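Long-range contacts in SAM-dependent methyltransferase (Pyrococcus horikoshii, PDB 1WZN), which probably transfers a methyl group from S-adenosylmethionine to an acceptor substrate, and is seen here with S-adenosylhomocysteine bound: residues 168-173 and 185-190; 180-185 and 204-209. All coordinates share one frame; numbering follows the deposited sequence.

Contact 1. Residues 168-173 and 185-190; sequences LVIMDW and FKRLVQ
Asp172 OD2 is gripped by two donors, Arg187 NH2 at 3.2 Å from the adjacent strand and Trp159 NE1 from strand 157-163. The shorter bond falls to the other oxygen, Asp172 OD1, which lies 2.6 Å from Arg187 NE. The arginine thus binds side-on, one nitrogen to each oxygen. The carboxylate carbon sits at the guanidinium edge, yet the two planes are turned 44° apart, so both N-H groups reach the oxygens from above the carboxylate plane. Arg187 runs alongside Asp172, its CG anti to the backbone N, and the bend at chi3 brings NE into place. Phe185 CZ lies 3.4 Å above the guanidinium plane, toward its rim, while Ile170 CG2 touches Arg187 CG at 3.5 Å and Tyr16 OH bonds NH1.

The opposite face carries Met171, Trp173, Lys186 and Leu188. Trp173 CG sits in the crowded position between backbone N and carbonyl carbon (chi1 77°), which folds the indole over the next strand, and Lys186 CB makes a CH-pi contact 3.6 Å from the centroid of its six-membered ring. Lys186 NZ goes on to a salt bridge with Asp204. Beside the indole, apolar Met171 CE meets Leu188 CD2 at 4.0 Å. Between the faces, six backbone hydrogen bonds pair Val169 with Gln190, Met171 with Leu188 and Trp173 with Lys186. With Arg187 buried and its three nitrogens all bonded, guanidinium and carboxylate probably both stay charged.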
ATOM      1  N   LEU A 168     -19.795 -19.200   6.846  1.00 17.25           N
ATOM      2  CA  LEU A 168     -18.361 -19.417   6.773  1.00 16.84           C
ATOM      3  C   LEU A 168     -17.616 -18.108   6.593  1.00 15.92           C
ATOM      4  O   LEU A 168     -17.934 -17.332   5.695  1.00 15.39           O
ATOM      5  CB  LEU A 168     -18.026 -20.355   5.607  1.00 17.22           C
ATOM      6  CG  LEU A 168     -18.189 -21.863   5.820  1.00 22.03           C
ATOM      7  CD1 LEU A 168     -19.634 -22.210   6.143  1.00 22.86           C
ATOM      8  CD2 LEU A 168     -17.738 -22.590   4.556  1.00 22.41           C
ATOM      9  N   VAL A 169     -16.649 -17.850   7.469  1.00 13.69           N
ATOM     10  CA  VAL A 169     -15.821 -16.657   7.349  1.00 14.52           C
ATOM     11  C   VAL A 169     -14.461 -17.226   6.997  1.00 16.28           C
ATOM     12  O   VAL A 169     -13.893 -18.024   7.752  1.00 15.99           O
ATOM     13  CB  VAL A 169     -15.738 -15.858   8.655  1.00 15.26           C
ATOM     14  CG1 VAL A 169     -14.726 -14.724   8.506  1.00 17.04           C
ATOM     15  CG2 VAL A 169     -17.108 -15.284   8.984  1.00 18.57           C
ATOM     16  N   ILE A 170     -13.954 -16.817   5.841  1.00 16.27           N
ATOM     17  CA  ILE A 170     -12.698 -17.337   5.323  1.00 18.82           C
ATOM     18  C   ILE A 170     -11.615 -16.282   5.226  1.00 19.55           C
ATOM     19  O   ILE A 170     -11.836 -15.198   4.687  1.00 19.73           O
ATOM     20  CB  ILE A 170     -12.939 -17.938   3.925  1.00 18.66           C
ATOM     21  CG1 ILE A 170     -14.141 -18.880   3.985  1.00 20.09           C
ATOM     22  CG2 ILE A 170     -11.694 -18.682   3.439  1.00 20.21           C
ATOM     23  CD1 ILE A 170     -14.883 -19.020   2.681  1.00 21.58           C
ATOM     24  N   MET A 171     -10.437 -16.609   5.744  1.00 18.73           N
ATOM     25  CA  MET A 171      -9.316 -15.687   5.710  1.00 20.06           C
ATOM     26  C   MET A 171      -8.149 -16.361   5.004  1.00 19.12           C
ATOM     27  O   MET A 171      -7.667 -17.403   5.452  1.00 17.99           O
ATOM     28  CB  MET A 171      -8.929 -15.302   7.132  1.00 20.88           C
ATOM     29  CG  MET A 171      -7.791 -14.313   7.220  1.00 25.74           C
ATOM     30  SD  MET A 171      -7.684 -13.644   8.883  1.00 30.88           S
ATOM     31  CE  MET A 171      -6.921 -15.017   9.746  1.00 28.89           C
ATOM     32  N   ASP A 172      -7.707 -15.759   3.905  1.00 17.52           N
ATOM     33  CA  ASP A 172      -6.615 -16.303   3.106  1.00 20.14           C
ATOM     34  C   ASP A 172      -5.353 -15.461   3.135  1.00 20.35           C
ATOM     35  O   ASP A 172      -5.411 -14.230   3.117  1.00 20.11           O
ATOM     36  CB  ASP A 172      -7.027 -16.426   1.638  1.00 21.87           C
ATOM     37  CG  ASP A 172      -8.266 -17.268   1.439  1.00 24.35           C
ATOM     38  OD1 ASP A 172      -8.433 -18.276   2.152  1.00 23.80           O
ATOM     39  OD2 ASP A 172      -9.069 -16.920   0.550  1.00 27.14           O
ATOM     40  N   TRP A 173      -4.209 -16.131   3.168  1.00 20.96           N
ATOM     41  CA  TRP A 173      -2.935 -15.434   3.129  1.00 21.95           C
ATOM     42  C   TRP A 173      -1.906 -16.386   2.546  1.00 22.57           C
ATOM     43  O   TRP A 173      -2.085 -17.608   2.578  1.00 21.83           O
ATOM     44  CB  TRP A 173      -2.530 -14.924   4.522  1.00 20.69           C
ATOM     45  CG  TRP A 173      -1.991 -15.934   5.489  1.00 19.03           C
ATOM     46  CD1 TRP A 173      -0.674 -16.202   5.743  1.00 19.48           C
ATOM     47  CD2 TRP A 173      -2.745 -16.747   6.395  1.00 19.47           C
ATOM     48  NE1 TRP A 173      -0.564 -17.122   6.753  1.00 18.88           N
ATOM     49  CE2 TRP A 173      -1.819 -17.476   7.172  1.00 20.51           C
ATOM     50  CE3 TRP A 173      -4.114 -16.928   6.627  1.00 19.18           C
ATOM     51  CZ2 TRP A 173      -2.217 -18.376   8.167  1.00 20.05           C
ATOM     52  CZ3 TRP A 173      -4.513 -17.824   7.621  1.00 20.77           C
ATOM     53  CH2 TRP A 173      -3.564 -18.537   8.378  1.00 20.83           C
ATOM     54  N   PHE A 185      -0.003 -21.849   0.643  1.00 24.00           N
ATOM     55  CA  PHE A 185      -1.359 -21.326   0.622  1.00 24.61           C
ATOM     56  C   PHE A 185      -2.058 -21.644   1.932  1.00 22.28           C
ATOM     57  O   PHE A 185      -2.271 -22.810   2.276  1.00 21.10           O
ATOM     58  CB  PHE A 185      -2.149 -21.927  -0.537  1.00 27.92           C
ATOM     59  CG  PHE A 185      -3.575 -21.466  -0.584  1.00 34.84           C
ATOM     60  CD1 PHE A 185      -3.873 -20.112  -0.689  1.00 36.57           C
ATOM     61  CD2 PHE A 185      -4.618 -22.379  -0.486  1.00 37.06           C
ATOM     62  CE1 PHE A 185      -5.194 -19.669  -0.696  1.00 40.73           C
ATOM     63  CE2 PHE A 185      -5.943 -21.951  -0.490  1.00 38.53           C
ATOM     64  CZ  PHE A 185      -6.232 -20.591  -0.596  1.00 39.94           C
ATOM     65  N   LYS A 186      -2.427 -20.600   2.656  1.00 21.25           N
ATOM     66  CA  LYS A 186      -3.073 -20.776   3.943  1.00 21.00           C
ATOM     67  C   LYS A 186      -4.463 -20.171   3.945  1.00 20.39           C
ATOM     68  O   LYS A 186      -4.685 -19.082   3.426  1.00 20.33           O
ATOM     69  CB  LYS A 186      -2.192 -20.156   5.033  1.00 24.25           C
ATOM     70  CG  LYS A 186      -0.786 -20.772   5.056  1.00 27.12           C
ATOM     71  CD  LYS A 186       0.189 -19.960   5.880  1.00 31.43           C
ATOM     72  CE  LYS A 186       1.594 -20.545   5.817  1.00 30.50           C
ATOM     73  NZ  LYS A 186       1.690 -21.896   6.440  1.00 30.15           N
ATOM     74  N   ARG A 187      -5.403 -20.903   4.528  1.00 20.30           N
ATOM     75  CA  ARG A 187      -6.780 -20.456   4.593  1.00 19.63           C
ATOM     76  C   ARG A 187      -7.432 -20.921   5.886  1.00 19.20           C
ATOM     77  O   ARG A 187      -7.506 -22.117   6.164  1.00 20.00           O
ATOM     78  CB  ARG A 187      -7.550 -20.991   3.381  1.00 21.13           C
ATOM     79  CG  ARG A 187      -9.067 -20.950   3.510  1.00 22.43           C
ATOM     80  CD  ARG A 187      -9.722 -21.403   2.212  1.00 24.17           C
ATOM     81  NE  ARG A 187      -9.533 -20.421   1.147  1.00 23.22           N
ATOM     82  CZ  ARG A 187      -9.784 -20.652  -0.138  1.00 28.48           C
ATOM     83  NH1 ARG A 187     -10.226 -21.840  -0.528  1.00 29.10           N
ATOM     84  NH2 ARG A 187      -9.610 -19.690  -1.033  1.00 28.23           N
ATOM     85  N   LEU A 188      -7.873 -19.964   6.692  1.00 17.98           N
ATOM     86  CA  LEU A 188      -8.550 -20.284   7.935  1.00 16.91           C
ATOM     87  C   LEU A 188     -10.041 -20.243   7.638  1.00 18.50           C
ATOM     88  O   LEU A 188     -10.556 -19.220   7.187  1.00 17.95           O
ATOM     89  CB  LEU A 188      -8.223 -19.250   9.012  1.00 17.90           C
ATOM     90  CG  LEU A 188      -9.012 -19.409  10.316  1.00 19.65           C
ATOM     91  CD1 LEU A 188      -8.603 -20.711  11.019  1.00 17.96           C
ATOM     92  CD2 LEU A 188      -8.749 -18.213  11.214  1.00 18.27           C
ATOM     93  N   VAL A 189     -10.732 -21.355   7.862  1.00 15.63           N
ATOM     94  CA  VAL A 189     -12.170 -21.390   7.626  1.00 15.35           C
ATOM     95  C   VAL A 189     -12.875 -21.512   8.971  1.00 16.14           C
ATOM     96  O   VAL A 189     -12.680 -22.480   9.707  1.00 16.62           O
ATOM     97  CB  VAL A 189     -12.572 -22.578   6.722  1.00 16.98           C
ATOM     98  CG1 VAL A 189     -14.093 -22.606   6.532  1.00 16.89           C
ATOM     99  CG2 VAL A 189     -11.875 -22.452   5.369  1.00 16.68           C
ATOM    100  N   GLN A 190     -13.665 -20.502   9.310  1.00 16.55           N
ATOM    101  CA  GLN A 190     -14.403 -20.523  10.564  1.00 16.40           C
ATOM    102  C   GLN A 190     -15.863 -20.782  10.206  1.00 16.80           C
ATOM    103  O   GLN A 190     -16.433 -20.091   9.363  1.00 16.19           O
ATOM    104  CB  GLN A 190     -14.242 -19.185  11.294  1.00 17.20           C
ATOM    105  CG  GLN A 190     -12.817 -18.942  11.784  1.00 20.33           C
ATOM    106  CD  GLN A 190     -12.614 -17.546  12.325  1.00 25.35           C
ATOM    107  OE1 GLN A 190     -12.441 -16.590  11.565  1.00 27.84           O
ATOM    108  NE2 GLN A 190     -12.645 -17.416  13.644  1.00 24.84           N
TER

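Contact 2. Residues 180-185 and 204-209; sequences VQKLRF and DDELNI
A beta hairpin of strands 182-192 and 198-208 ends here, in the antiparallel sheet that accompanies the Rossmann-like methyltransferase fold. Where strand 182-192 starts, Gln181 and Lys182 both face Glu177 in a G1 beta bulge, and Gln181 adopts a left-handed helical backbone. Its extended side chain sends NE2 to Ile209 O at 3.0 Å, and the same amide nitrogen also bonds Glu214 OE1.

Two basic side chains work along one face. Lys182 bends at chi2 (-73°) and runs beside Asn208, so that NZ meets a lone pair of Asn208 OD1 at 2.8 Å; a longer salt bridge of 3.5 Å joins NZ to Glu206 OE1. Arg184, bent at both chi2 and chi3, folds across the neighbouring strand and lays one guanidinium face over the peptide between Asp205 and Glu206. Its edge meets Asp204, with NH2 2.9 Å from OD2 in a salt bridge and a weak hydrogen bond to Asp204 OD1, whose stronger partner is Lys186.

Opposite these charges, Leu183, Leu207 and Phe185 pack together, Leu207 CD1 touching Phe185 CB at 3.8 Å. On that side the two oxygens of buried Asp205 are held separately, OD1 by Tyr2 N and OD2 by Tyr118 OH. A water links the bulge carbonyl to the end of the neighbouring strand: it lies 2.9 Å from Gln181 O and 2.5 Å from Asn208 OD1.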
ATOM      1  N   VAL A 180      12.837 -20.945  -4.972  1.00 25.40           N
ATOM      2  CA  VAL A 180      12.471 -22.323  -5.263  1.00 24.59           C
ATOM      3  C   VAL A 180      11.079 -22.456  -5.873  1.00 24.25           C
ATOM      4  O   VAL A 180      10.564 -23.564  -6.029  1.00 24.33           O
ATOM      5  CB  VAL A 180      12.567 -23.193  -3.989  1.00 25.09           C
ATOM      6  CG1 VAL A 180      14.025 -23.264  -3.526  1.00 26.63           C
ATOM      7  CG2 VAL A 180      11.693 -22.611  -2.887  1.00 27.15           C
ATOM      8  N   GLN A 181      10.479 -21.321  -6.224  1.00 23.40           N
ATOM      9  CA  GLN A 181       9.159 -21.307  -6.843  1.00 24.54           C
ATOM     10  C   GLN A 181       8.117 -22.090  -6.038  1.00 25.48           C
ATOM     11  O   GLN A 181       7.386 -22.931  -6.575  1.00 22.93           O
ATOM     12  CB  GLN A 181       9.266 -21.858  -8.269  1.00 26.05           C
ATOM     13  CG  GLN A 181       9.994 -20.914  -9.228  1.00 26.57           C
ATOM     14  CD  GLN A 181      10.351 -21.568 -10.547  1.00 30.00           C
ATOM     15  OE1 GLN A 181      11.521 -21.862 -10.814  1.00 30.88           O
ATOM     16  NE2 GLN A 181       9.345 -21.813 -11.378  1.00 29.27           N
ATOM     17  N   LYS A 182       8.060 -21.802  -4.744  1.00 23.34           N
ATOM     18  CA  LYS A 182       7.120 -22.461  -3.850  1.00 24.79           C
ATOM     19  C   LYS A 182       6.205 -21.412  -3.250  1.00 25.93           C
ATOM     20  O   LYS A 182       6.599 -20.258  -3.063  1.00 25.26           O
ATOM     21  CB  LYS A 182       7.858 -23.183  -2.720  1.00 25.32           C
ATOM     22  CG  LYS A 182       8.676 -24.398  -3.145  1.00 28.03           C
ATOM     23  CD  LYS A 182       7.798 -25.590  -3.492  1.00 25.79           C
ATOM     24  CE  LYS A 182       8.641 -26.852  -3.679  1.00 26.01           C
ATOM     25  NZ  LYS A 182       7.807 -28.050  -3.988  1.00 25.09           N
ATOM     26  N   LEU A 183       4.979 -21.819  -2.959  1.00 25.50           N
ATOM     27  CA  LEU A 183       3.999 -20.927  -2.360  1.00 27.87           C
ATOM     28  C   LEU A 183       3.295 -21.719  -1.269  1.00 27.79           C
ATOM     29  O   LEU A 183       2.967 -22.890  -1.457  1.00 26.92           O
ATOM     30  CB  LEU A 183       2.989 -20.465  -3.421  1.00 30.50           C
ATOM     31  CG  LEU A 183       1.856 -19.510  -3.023  1.00 34.28           C
ATOM     32  CD1 LEU A 183       1.323 -18.812  -4.264  1.00 36.65           C
ATOM     33  CD2 LEU A 183       0.749 -20.271  -2.319  1.00 34.32           C
ATOM     34  N   ARG A 184       3.099 -21.096  -0.114  1.00 26.40           N
ATOM     35  CA  ARG A 184       2.392 -21.749   0.977  1.00 27.04           C
ATOM     36  C   ARG A 184       1.025 -21.089   1.004  1.00 25.74           C
ATOM     37  O   ARG A 184       0.912 -19.905   1.315  1.00 24.20           O
ATOM     38  CB  ARG A 184       3.110 -21.517   2.308  1.00 31.43           C
ATOM     39  CG  ARG A 184       4.480 -22.163   2.390  1.00 37.10           C
ATOM     40  CD  ARG A 184       4.374 -23.674   2.321  1.00 40.49           C
ATOM     41  NE  ARG A 184       3.510 -24.213   3.369  1.00 44.73           N
ATOM     42  CZ  ARG A 184       3.362 -25.511   3.622  1.00 45.78           C
ATOM     43  NH1 ARG A 184       4.023 -26.409   2.904  1.00 47.26           N
ATOM     44  NH2 ARG A 184       2.553 -25.912   4.592  1.00 47.73           N
ATOM     45  N   PHE A 185      -0.003 -21.849   0.643  1.00 24.00           N
ATOM     46  CA  PHE A 185      -1.359 -21.326   0.622  1.00 24.61           C
ATOM     47  C   PHE A 185      -2.058 -21.644   1.932  1.00 22.28           C
ATOM     48  O   PHE A 185      -2.271 -22.810   2.276  1.00 21.10           O
ATOM     49  CB  PHE A 185      -2.149 -21.927  -0.537  1.00 27.92           C
ATOM     50  CG  PHE A 185      -3.575 -21.466  -0.584  1.00 34.84           C
ATOM     51  CD1 PHE A 185      -3.873 -20.112  -0.689  1.00 36.57           C
ATOM     52  CD2 PHE A 185      -4.618 -22.379  -0.486  1.00 37.06           C
ATOM     53  CE1 PHE A 185      -5.194 -19.669  -0.696  1.00 40.73           C
ATOM     54  CE2 PHE A 185      -5.943 -21.951  -0.490  1.00 38.53           C
ATOM     55  CZ  PHE A 185      -6.232 -20.591  -0.596  1.00 39.94           C
ATOM     56  N   ASP A 204      -3.500 -25.586   4.749  1.00 21.47           N
ATOM     57  CA  ASP A 204      -2.105 -25.193   4.639  1.00 23.25           C
ATOM     58  C   ASP A 204      -1.428 -26.147   3.661  1.00 22.87           C
ATOM     59  O   ASP A 204      -0.936 -27.206   4.048  1.00 23.36           O
ATOM     60  CB  ASP A 204      -1.437 -25.252   6.016  1.00 25.58           C
ATOM     61  CG  ASP A 204       0.011 -24.802   5.983  1.00 30.18           C
ATOM     62  OD1 ASP A 204       0.346 -23.916   5.174  1.00 32.25           O
ATOM     63  OD2 ASP A 204       0.810 -25.328   6.782  1.00 34.97           O
ATOM     64  N   ASP A 205      -1.422 -25.767   2.389  1.00 21.75           N
ATOM     65  CA  ASP A 205      -0.832 -26.598   1.347  1.00 22.31           C
ATOM     66  C   ASP A 205       0.367 -25.952   0.683  1.00 21.25           C
ATOM     67  O   ASP A 205       0.394 -24.743   0.475  1.00 22.34           O
ATOM     68  CB  ASP A 205      -1.854 -26.899   0.254  1.00 25.00           C
ATOM     69  CG  ASP A 205      -3.070 -27.632   0.771  1.00 27.83           C
ATOM     70  OD1 ASP A 205      -2.907 -28.528   1.623  1.00 31.47           O
ATOM     71  OD2 ASP A 205      -4.182 -27.315   0.304  1.00 29.96           O
ATOM     72  N   GLU A 206       1.348 -26.776   0.336  1.00 21.14           N
ATOM     73  CA  GLU A 206       2.532 -26.288  -0.348  1.00 22.87           C
ATOM     74  C   GLU A 206       2.245 -26.378  -1.841  1.00 21.34           C
ATOM     75  O   GLU A 206       1.938 -27.456  -2.355  1.00 22.75           O
ATOM     76  CB  GLU A 206       3.747 -27.153  -0.014  1.00 26.70           C
ATOM     77  CG  GLU A 206       5.012 -26.685  -0.719  1.00 33.06           C
ATOM     78  CD  GLU A 206       6.207 -27.575  -0.440  1.00 36.66           C
ATOM     79  OE1 GLU A 206       6.221 -28.724  -0.927  1.00 38.56           O
ATOM     80  OE2 GLU A 206       7.132 -27.120   0.266  1.00 39.61           O
ATOM     81  N   LEU A 207       2.331 -25.251  -2.536  1.00 20.37           N
ATOM     82  CA  LEU A 207       2.064 -25.232  -3.966  1.00 20.71           C
ATOM     83  C   LEU A 207       3.299 -24.822  -4.748  1.00 21.79           C
ATOM     84  O   LEU A 207       4.228 -24.231  -4.196  1.00 21.15           O
ATOM     85  CB  LEU A 207       0.906 -24.277  -4.273  1.00 20.25           C
ATOM     86  CG  LEU A 207      -0.409 -24.647  -3.578  1.00 21.49           C
ATOM     87  CD1 LEU A 207      -1.462 -23.598  -3.888  1.00 24.44           C
ATOM     88  CD2 LEU A 207      -0.870 -26.027  -4.040  1.00 21.17           C
ATOM     89  N   ASN A 208       3.292 -25.132  -6.038  1.00 20.26           N
ATOM     90  CA  ASN A 208       4.411 -24.832  -6.922  1.00 21.20           C
ATOM     91  C   ASN A 208       4.030 -23.757  -7.930  1.00 21.98           C
ATOM     92  O   ASN A 208       2.941 -23.791  -8.504  1.00 23.37           O
ATOM     93  CB  ASN A 208       4.825 -26.114  -7.639  1.00 20.82           C
ATOM     94  CG  ASN A 208       5.312 -27.176  -6.677  1.00 20.24           C
ATOM     95  OD1 ASN A 208       6.483 -27.195  -6.300  1.00 20.70           O
ATOM     96  ND2 ASN A 208       4.407 -28.052  -6.254  1.00 21.01           N
ATOM     97  N   ILE A 209       4.935 -22.808  -8.140  1.00 21.70           N
ATOM     98  CA  ILE A 209       4.708 -21.698  -9.060  1.00 21.07           C
ATOM     99  C   ILE A 209       5.344 -21.952 -10.425  1.00 21.63           C
ATOM    100  O   ILE A 209       6.544 -22.221 -10.520  1.00 20.33           O
ATOM    101  CB  ILE A 209       5.296 -20.395  -8.488  1.00 24.01           C
ATOM    102  CG1 ILE A 209       4.738 -20.150  -7.084  1.00 25.66           C
ATOM    103  CG2 ILE A 209       4.967 -19.227  -9.414  1.00 24.08           C
ATOM    104  CD1 ILE A 209       5.428 -19.011  -6.338  1.00 27.74           C
TER
HETATM  105  O   HOH W   1       8.206 -25.601  -7.285  1.00 21.63           O

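In the fold
Both contacts use strand 182-192 and lie in the same four-stranded antiparallel sheet, their centres about 16 Å apart. Contact 1 pairs that strand with 166-177 and contact 2 with 198-208; Phe185 belongs to both, and a salt bridge from Lys186 to Asp204 ties them. Contact 1 is buried, with a single ion pair between its two segments, on one face, while the face bearing Met171, Trp173 and Leu188 packs against a second subunit. Contact 2 is partly buried, and its charged groups spread along a more open face that includes exposed Glu206. The sheet also borders the cofactor site, since the side chains of Arg187 and Asp205 lie about 9 and 8 Å from bound S-adenosylhomocysteine.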